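Local coordinates for alpha-catenin-like protein hmp-1 (Caenorhabditis elegans, PDB 5H5M) that links cadherin–catenin complexes at adherens junctions to actin filaments and is required for cell migration and shape changes during embryonic body enclosure and elongation, at residues L165-S170 against E174-I179. Sequence-based numbering, arbitrary orientation.
Sequences LSCQLS and ESVSVI
C167 packs against V176 and I179 through van der Waals contacts, and no hydrogen bond crosses between 165-170 and 174-179. The sulfur of C167 reaches over to I179, where SG lies 3.6 Å from CG2, the methyl branch on the beta carbon. SG also rests 4.0 Å from CG1 of V176, so the thiol touches one methyl from each of two residues on the same face of the second helix. Rotation about the CA–CB bond of C167 sets SG anti to the carbonyl carbon and beside the backbone N (chi1 -68°), the position from which it meets both methyls. The CA atoms of C167 and V176, 5.7 Å apart, are the nearest such pair across the two segments.

Both methyls of V176 touch C167, and one of them also reaches S170. CG1 faces the side chain of C167, while CG2 lies 3.9 Å from the backbone O of C167 and 3.9 Å from CB of S170. The contact closes a helical hairpin within the M domain of the alpha-catenin: the chain leaves helix 142-166, turns, and starts back as helix 173-202, two successive antiparallel helices of the helical-bundle architecture found in the vinculin family. I179, buried, also packs against L227, A230 and L231 of helix 207-233, which brings a third helix to this end of the pair.

Polar groups serve the turn itself. The hydroxyl of S170 accepts a hydrogen bond from the backbone N of D172, while CB of the same serine stays against V176. The carboxylate of D172 accepts a hydrogen bond from OG of S175 in the first turn of the second helix. The backbone bond from S170 N to C167 O, at 3.3 Å, is weak.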
# COMPACT_ATOMS: atom_id res chain seq x y z
N LEU A 165 1.31 -8.80 6.64
CA LEU A 165 0.32 -7.91 7.24
C LEU A 165 -0.97 -7.91 6.41
O LEU A 165 -2.07 -7.84 6.95
CB LEU A 165 0.88 -6.49 7.37
CG LEU A 165 -0.00 -5.39 7.98
CD1 LEU A 165 -0.05 -5.52 9.49
CD2 LEU A 165 0.49 -4.00 7.57
N SER A 166 -0.81 -8.01 5.10
CA SER A 166 -1.94 -7.99 4.17
C SER A 166 -2.88 -9.18 4.36
O SER A 166 -4.10 -9.07 4.17
CB SER A 166 -1.44 -7.96 2.73
OG SER A 166 -0.66 -6.80 2.49
N CYS A 167 -2.32 -10.33 4.72
CA CYS A 167 -3.07 -11.57 4.80
C CYS A 167 -4.19 -11.53 5.84
O CYS A 167 -5.19 -12.25 5.71
CB CYS A 167 -2.12 -12.73 5.10
SG CYS A 167 -0.98 -13.09 3.73
N GLN A 168 -4.04 -10.69 6.85
CA GLN A 168 -5.04 -10.57 7.91
C GLN A 168 -6.38 -10.07 7.40
O GLN A 168 -7.42 -10.33 8.01
CB GLN A 168 -4.55 -9.62 9.01
CG GLN A 168 -3.11 -9.81 9.43
CD GLN A 168 -2.72 -8.88 10.56
OE1 GLN A 168 -3.59 -8.28 11.21
NE2 GLN A 168 -1.42 -8.75 10.81
N LEU A 169 -6.37 -9.35 6.28
CA LEU A 169 -7.59 -8.71 5.80
C LEU A 169 -8.16 -9.38 4.56
O LEU A 169 -9.08 -8.85 3.93
CB LEU A 169 -7.32 -7.23 5.51
CG LEU A 169 -6.81 -6.42 6.71
CD1 LEU A 169 -6.83 -4.96 6.36
CD2 LEU A 169 -7.66 -6.69 7.94
N SER A 170 -7.62 -10.54 4.20
CA SER A 170 -8.13 -11.29 3.06
C SER A 170 -8.77 -12.60 3.51
O SER A 170 -8.20 -13.32 4.33
CB SER A 170 -7.02 -11.56 2.05
OG SER A 170 -7.51 -12.32 0.97
N GLU A 174 -6.69 -19.40 -0.45
CA GLU A 174 -5.71 -19.90 -1.41
C GLU A 174 -4.69 -18.82 -1.81
O GLU A 174 -3.50 -19.12 -1.93
CB GLU A 174 -6.41 -20.44 -2.66
CG GLU A 174 -7.35 -21.60 -2.39
CD GLU A 174 -6.65 -22.77 -1.72
OE1 GLU A 174 -5.52 -23.11 -2.13
OE2 GLU A 174 -7.24 -23.35 -0.78
N SER A 175 -5.15 -17.59 -2.00
CA SER A 175 -4.22 -16.51 -2.32
C SER A 175 -3.30 -16.23 -1.14
O SER A 175 -2.09 -16.06 -1.31
CB SER A 175 -4.96 -15.23 -2.73
OG SER A 175 -5.61 -15.38 -3.99
N VAL A 176 -3.88 -16.21 0.06
CA VAL A 176 -3.11 -16.01 1.28
C VAL A 176 -2.03 -17.08 1.42
O VAL A 176 -0.90 -16.79 1.81
CB VAL A 176 -4.03 -16.02 2.53
CG1 VAL A 176 -3.24 -16.35 3.80
CG2 VAL A 176 -4.75 -14.69 2.68
N SER A 177 -2.38 -18.32 1.07
CA SER A 177 -1.42 -19.41 1.14
C SER A 177 -0.21 -19.15 0.24
O SER A 177 0.93 -19.32 0.67
CB SER A 177 -2.09 -20.73 0.76
OG SER A 177 -1.14 -21.78 0.75
N VAL A 178 -0.47 -18.73 -0.99
CA VAL A 178 0.60 -18.42 -1.94
C VAL A 178 1.44 -17.24 -1.45
O VAL A 178 2.67 -17.28 -1.50
CB VAL A 178 0.03 -18.10 -3.34
CG1 VAL A 178 1.11 -17.47 -4.23
CG2 VAL A 178 -0.53 -19.36 -3.99
N ILE A 179 0.76 -16.20 -0.96
CA ILE A 179 1.44 -15.02 -0.44
C ILE A 179 2.37 -15.34 0.72
O ILE A 179 3.51 -14.86 0.77
CB ILE A 179 0.41 -13.96 0.01
CG1 ILE A 179 -0.34 -13.40 -1.21
CG2 ILE A 179 1.10 -12.83 0.78
CD1 ILE A 179 -1.54 -12.57 -0.86